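Local coordinates for chemotaxis operon protein (CheX) (Borrelia burgdorferi, PDB 3HZH) that probably removes the phosphoryl group from the chemotaxis response regulator CheY, as other phosphatases of the CheX family do, at residues D15-F20 with E148-P153; A103-V108 with P132-G137. All coordinates share one frame; numbering follows the deposited sequence.

Interactions 1 and 2 lie on opposite sides of the chain's centre and pack different helices against the same antiparallel sheet. Their centres are 20 Å apart and their nearest atoms about 10 Å, so they do not touch. Both segments of interaction 2 fall within the part of the chain between the two segments of interaction 1. Helix 97-118 relates them: it supplies segment 103-108, and further along F116 is touched by Y16 of interaction 1. Only interaction 2 meets another protein chain, through E107 among others, and P132 has its side chain about 5 Å from a bound magnesium ion. Interaction 2 thus borders the interface with that chain, a position consistent with the family's expected action on a phosphorylated partner.

Interaction 1 (D15-F20 with E148-P153); sequences DYIEPF and EALIVP
L150 receives I17 and F20 from the first turn of helix 17-31, and each meets it differently. The I17 side chain is angled across that of L150, and their methyl tips, I17 CD1 and L150 CD2, lie 3.5 Å apart, a tight apolar contact. Isoleucine suits this place because its long branch can bend inward from the helix flank: CG1 stands beside the backbone N (chi1 -62°), and the next torsion carries CD1 to the leucine. In F20, CG is anti to the backbone N (chi1 178°), and the ring lies beyond it, beside the strand. L150 CD2 approaches this ring obliquely, whereas V152 CG2 sits at the ring edge, near its plane, 4.1 Å from F20 CE2. The F20 and V152 side chains run past each other in opposite directions, and the valine methyl meets the ring's edge rather than stacking on it. Y16 adds a second aromatic. I17 CG1 rests over one face of its ring, offset toward the rim, while the phenol reaches E148: Y16 OH is 3.5 Å from E148 CB. The tyrosine ring and the carboxylate are nearly perpendicular, 86° apart, and no hydrogen bond joins them; E148 is poorly ordered, so this contact is probably loose.

The backbone bond from F20 N to Y16 O, 2.8 Å, sets these two aromatics one helical turn apart, both directed at the sheet. L150 and V152 project from the same side of strand 149-155, whose backbone bonds to I166 and V164 of strand 161-168. F20 also packs on those two residues, and Y16 on I168 and F116. Such apolar packing of a helix across neighbouring antiparallel strands is characteristic of a layered alpha+beta fold, here that of the CheC-like family.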
loop_
_atom_site.group_PDB
_atom_site.type_symbol
_atom_site.label_atom_id
_atom_site.label_comp_id
_atom_site.label_asym_id
_atom_site.label_seq_id
_atom_site.Cartn_x
_atom_site.Cartn_y
_atom_site.Cartn_z
ATOM N N ASP B 15 -12.491 2.629 20.347
ATOM C CA ASP B 15 -11.710 1.497 20.829
ATOM C C ASP B 15 -10.814 1.033 19.685
ATOM O O ASP B 15 -11.255 0.319 18.791
ATOM C CB ASP B 15 -12.658 0.383 21.256
ATOM C CG ASP B 15 -14.002 0.921 21.713
ATOM O OD1 ASP B 15 -14.831 1.252 20.837
ATOM O OD2 ASP B 15 -14.222 1.043 22.938
ATOM N N TYR B 16 -9.550 1.436 19.729
ATOM C CA TYR B 16 -8.602 1.117 18.667
ATOM C C TYR B 16 -7.525 0.089 19.016
ATOM O O TYR B 16 -6.861 -0.443 18.125
ATOM C CB TYR B 16 -7.892 2.388 18.233
ATOM C CG TYR B 16 -7.047 2.955 19.344
ATOM C CD1 TYR B 16 -7.630 3.656 20.403
ATOM C CD2 TYR B 16 -5.671 2.728 19.382
ATOM C CE1 TYR B 16 -6.862 4.114 21.469
ATOM C CE2 TYR B 16 -4.896 3.180 20.445
ATOM C CZ TYR B 16 -5.498 3.872 21.482
ATOM O OH TYR B 16 -4.741 4.321 22.543
ATOM N N ILE B 17 -7.333 -0.176 20.303
ATOM C CA ILE B 17 -6.304 -1.120 20.728
ATOM C C ILE B 17 -6.376 -2.478 20.033
ATOM O O ILE B 17 -5.395 -2.929 19.443
ATOM C CB ILE B 17 -6.332 -1.333 22.258
ATOM C CG1 ILE B 17 -6.033 -0.015 22.971
ATOM C CG2 ILE B 17 -5.280 -2.357 22.661
ATOM C CD1 ILE B 17 -4.634 0.542 22.689
ATOM N N GLU B 18 -7.527 -3.136 20.096
ATOM C CA GLU B 18 -7.647 -4.441 19.465
ATOM C C GLU B 18 -7.548 -4.342 17.947
ATOM O O GLU B 18 -6.866 -5.146 17.319
ATOM C CB GLU B 18 -8.941 -5.124 19.909
ATOM C CG GLU B 18 -9.133 -6.520 19.357
ATOM C CD GLU B 18 -10.172 -7.285 20.151
ATOM O OE1 GLU B 18 -11.168 -6.652 20.544
ATOM O OE2 GLU B 18 -10.005 -8.504 20.372
ATOM N N PRO B 19 -8.245 -3.370 17.329
ATOM C CA PRO B 19 -8.164 -3.227 15.871
ATOM C C PRO B 19 -6.700 -3.043 15.450
ATOM O O PRO B 19 -6.242 -3.640 14.475
ATOM C CB PRO B 19 -9.006 -1.980 15.615
ATOM C CG PRO B 19 -10.078 -2.113 16.683
ATOM C CD PRO B 19 -9.177 -2.373 17.879
ATOM N N PHE B 20 -5.966 -2.231 16.202
ATOM C CA PHE B 20 -4.555 -1.983 15.908
ATOM C C PHE B 20 -3.703 -3.255 15.982
ATOM O O PHE B 20 -2.950 -3.556 15.055
ATOM C CB PHE B 20 -3.980 -0.944 16.868
ATOM C CG PHE B 20 -2.520 -0.671 16.653
ATOM C CD1 PHE B 20 -2.074 -0.078 15.477
ATOM C CD2 PHE B 20 -1.583 -1.031 17.619
ATOM C CE1 PHE B 20 -0.716 0.150 15.263
ATOM C CE2 PHE B 20 -0.222 -0.806 17.416
ATOM C CZ PHE B 20 0.210 -0.214 16.235
ATOM N N GLU B 148 -1.785 9.150 24.156
ATOM C CA GLU B 148 -1.863 7.694 24.130
ATOM C C GLU B 148 -0.893 6.977 23.210
ATOM O O GLU B 148 -1.083 6.930 21.996
ATOM C CB GLU B 148 -3.289 7.268 23.801
ATOM C CG GLU B 148 -4.230 7.448 24.963
ATOM C CD GLU B 148 -4.621 6.127 25.583
ATOM O OE1 GLU B 148 -3.723 5.312 25.883
ATOM O OE2 GLU B 148 -5.834 5.908 25.771
ATOM N N ALA B 149 0.142 6.407 23.813
ATOM C CA ALA B 149 1.153 5.677 23.076
ATOM C C ALA B 149 1.030 4.200 23.404
ATOM O O ALA B 149 0.604 3.822 24.495
ATOM C CB ALA B 149 2.542 6.180 23.451
ATOM N N LEU B 150 1.390 3.370 22.437
ATOM C CA LEU B 150 1.359 1.931 22.606
ATOM C C LEU B 150 2.378 1.355 21.643
ATOM O O LEU B 150 2.220 1.460 20.428
ATOM C CB LEU B 150 -0.024 1.351 22.288
ATOM C CG LEU B 150 -0.084 -0.182 22.413
ATOM C CD1 LEU B 150 0.076 -0.597 23.847
ATOM C CD2 LEU B 150 -1.404 -0.709 21.924
ATOM N N ILE B 151 3.434 0.774 22.194
ATOM C CA ILE B 151 4.474 0.171 21.385
ATOM C C ILE B 151 4.277 -1.338 21.441
ATOM O O ILE B 151 4.081 -1.905 22.516
ATOM C CB ILE B 151 5.881 0.484 21.921
ATOM C CG1 ILE B 151 6.147 1.991 21.934
ATOM C CG2 ILE B 151 6.880 -0.220 21.066
ATOM C CD1 ILE B 151 5.282 2.765 22.903
ATOM N N VAL B 152 4.326 -1.979 20.280
ATOM C CA VAL B 152 4.147 -3.418 20.184
ATOM C C VAL B 152 5.271 -4.017 19.344
ATOM O O VAL B 152 5.326 -3.805 18.135
ATOM C CB VAL B 152 2.809 -3.774 19.498
ATOM C CG1 VAL B 152 2.617 -5.288 19.489
ATOM C CG2 VAL B 152 1.653 -3.087 20.203
ATOM N N PRO B 153 6.210 -4.723 19.984
ATOM C CA PRO B 153 7.331 -5.350 19.284
ATOM C C PRO B 153 6.966 -6.718 18.696
ATOM O O PRO B 153 6.313 -7.534 19.349
ATOM C CB PRO B 153 8.368 -5.475 20.383
ATOM C CG PRO B 153 7.494 -5.920 21.531
ATOM C CD PRO B 153 6.372 -4.887 21.442
#

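Interaction 2 (A103-V108 with P132-G137); sequences ATLTEV and PAFIYG
P132 opens the contact by setting its ring against T106: P132 CG comes within 3.6 Å of T106 CB, and the two side chains cross at about a right angle. A rigid, compact proline fits close to the helix, and its CB and CG also lie near T106 O. The next residue, A133, turns its methyl away from the helix and offers its carbonyl instead, with A133 O 3.9 Å from T106 CG2. F134 turns back to the helix. T106 CG2 lies 3.7 Å from F134 CB; chi1 of -174° sets F134 CG anti to the backbone N, and beyond it the ring edge meets L105, whose CD1 is 4.0 Å from F134 CE1. Threonine suits its place because its methyl meets the strand while OG1 is satisfied by A102 O within the helix. Beyond F134, Y136 lies with its ring edge toward F134 CD2 and makes a cation-pi contact with K98, although it is poorly ordered.

The axes of helix segment 103-108 and strand segment 133-135 come within 8.4 Å, their directions 124° apart. Strand 127-135, at one edge of the sheet, pairs with strand 54-62, where V54 touches both L105 and F134; L105 also packs on A77 and V80, so it sits between helix 74-85 and the sheet.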
loop_
_atom_site.group_PDB
_atom_site.type_symbol
_atom_site.label_atom_id
_atom_site.label_comp_id
_atom_site.label_asym_id
_atom_site.label_seq_id
_atom_site.Cartn_x
_atom_site.Cartn_y
_atom_site.Cartn_z
ATOM N N ALA B 103 10.738 2.352 -0.146
ATOM C CA ALA B 103 9.434 2.151 -0.785
ATOM C C ALA B 103 8.689 0.920 -0.287
ATOM O O ALA B 103 7.455 0.915 -0.227
ATOM C CB ALA B 103 9.606 2.070 -2.293
ATOM N N THR B 104 9.438 -0.127 0.050
ATOM C CA THR B 104 8.835 -1.355 0.539
ATOM C C THR B 104 8.342 -1.201 1.973
ATOM O O THR B 104 7.207 -1.550 2.285
ATOM C CB THR B 104 9.830 -2.546 0.484
ATOM O OG1 THR B 104 10.311 -2.722 -0.859
ATOM C CG2 THR B 104 9.134 -3.834 0.927
ATOM N N LEU B 105 9.190 -0.688 2.856
ATOM C CA LEU B 105 8.784 -0.518 4.251
ATOM C C LEU B 105 7.655 0.500 4.427
ATOM O O LEU B 105 6.754 0.293 5.253
ATOM C CB LEU B 105 9.987 -0.125 5.114
ATOM C CG LEU B 105 11.158 -1.112 5.091
ATOM C CD1 LEU B 105 12.214 -0.669 6.096
ATOM C CD2 LEU B 105 10.659 -2.510 5.417
ATOM N N THR B 106 7.686 1.595 3.665
ATOM C CA THR B 106 6.612 2.582 3.779
ATOM C C THR B 106 5.301 1.964 3.301
ATOM O O THR B 106 4.240 2.284 3.829
ATOM C CB THR B 106 6.888 3.882 2.960
ATOM O OG1 THR B 106 7.114 3.558 1.578
ATOM C CG2 THR B 106 8.093 4.627 3.525
ATOM N N GLU B 107 5.366 1.069 2.317
ATOM C CA GLU B 107 4.149 0.428 1.820
ATOM C C GLU B 107 3.610 -0.527 2.882
ATOM O O GLU B 107 2.396 -0.712 3.001
ATOM C CB GLU B 107 4.405 -0.339 0.509
ATOM C CG GLU B 107 3.193 -1.111 0.008
ATOM C CD GLU B 107 2.113 -0.237 -0.609
ATOM O OE1 GLU B 107 1.939 0.913 -0.156
ATOM O OE2 GLU B 107 1.413 -0.711 -1.532
ATOM N N VAL B 108 4.507 -1.145 3.649
ATOM C CA VAL B 108 4.063 -2.032 4.721
ATOM C C VAL B 108 3.294 -1.160 5.720
ATOM O O VAL B 108 2.235 -1.549 6.212
ATOM C CB VAL B 108 5.250 -2.710 5.465
ATOM C CG1 VAL B 108 4.743 -3.409 6.724
ATOM C CG2 VAL B 108 5.942 -3.745 4.549
ATOM N N PRO B 132 2.848 7.941 3.377
ATOM C CA PRO B 132 3.899 7.654 4.351
ATOM C C PRO B 132 5.197 8.428 4.232
ATOM O O PRO B 132 5.522 8.990 3.186
ATOM C CB PRO B 132 4.112 6.158 4.152
ATOM C CG PRO B 132 4.059 6.079 2.638
ATOM C CD PRO B 132 2.790 6.882 2.352
ATOM N N ALA B 133 5.946 8.444 5.325
ATOM C CA ALA B 133 7.241 9.096 5.345
ATOM C C ALA B 133 8.277 8.044 5.734
ATOM O O ALA B 133 7.984 7.132 6.506
ATOM C CB ALA B 133 7.249 10.223 6.352
ATOM N N PHE B 134 9.482 8.162 5.187
ATOM C CA PHE B 134 10.554 7.238 5.510
ATOM C C PHE B 134 11.649 8.053 6.174
ATOM O O PHE B 134 12.161 9.007 5.589
ATOM C CB PHE B 134 11.106 6.563 4.247
ATOM C CG PHE B 134 12.116 5.477 4.530
ATOM C CD1 PHE B 134 11.737 4.311 5.186
ATOM C CD2 PHE B 134 13.448 5.627 4.154
ATOM C CE1 PHE B 134 12.663 3.301 5.461
ATOM C CE2 PHE B 134 14.386 4.625 4.425
ATOM C CZ PHE B 134 13.992 3.459 5.081
ATOM N N ILE B 135 12.000 7.683 7.401
ATOM C CA ILE B 135 13.034 8.386 8.143
ATOM C C ILE B 135 14.112 7.371 8.503
ATOM O O ILE B 135 13.926 6.538 9.381
ATOM C CB ILE B 135 12.462 9.000 9.442
ATOM C CG1 ILE B 135 11.178 9.776 9.132
ATOM C CG2 ILE B 135 13.490 9.928 10.073
ATOM C CD1 ILE B 135 11.347 10.873 8.109
ATOM N N TYR B 136 15.238 7.424 7.808
ATOM C CA TYR B 136 16.316 6.483 8.080
ATOM C C TYR B 136 17.482 7.280 8.617
ATOM O O TYR B 136 17.327 8.476 8.878
ATOM C CB TYR B 136 16.701 5.753 6.795
ATOM C CG TYR B 136 17.227 6.680 5.733
ATOM C CD1 TYR B 136 18.543 7.134 5.769
ATOM C CD2 TYR B 136 16.386 7.167 4.733
ATOM C CE1 TYR B 136 19.010 8.047 4.841
ATOM C CE2 TYR B 136 16.842 8.084 3.799
ATOM C CZ TYR B 136 18.155 8.521 3.860
ATOM O OH TYR B 136 18.616 9.433 2.942
ATOM N N GLY B 137 18.640 6.640 8.769
ATOM C CA GLY B 137 19.794 7.341 9.300
ATOM C C GLY B 137 19.205 8.334 10.264
ATOM O O GLY B 137 19.570 9.508 10.311
#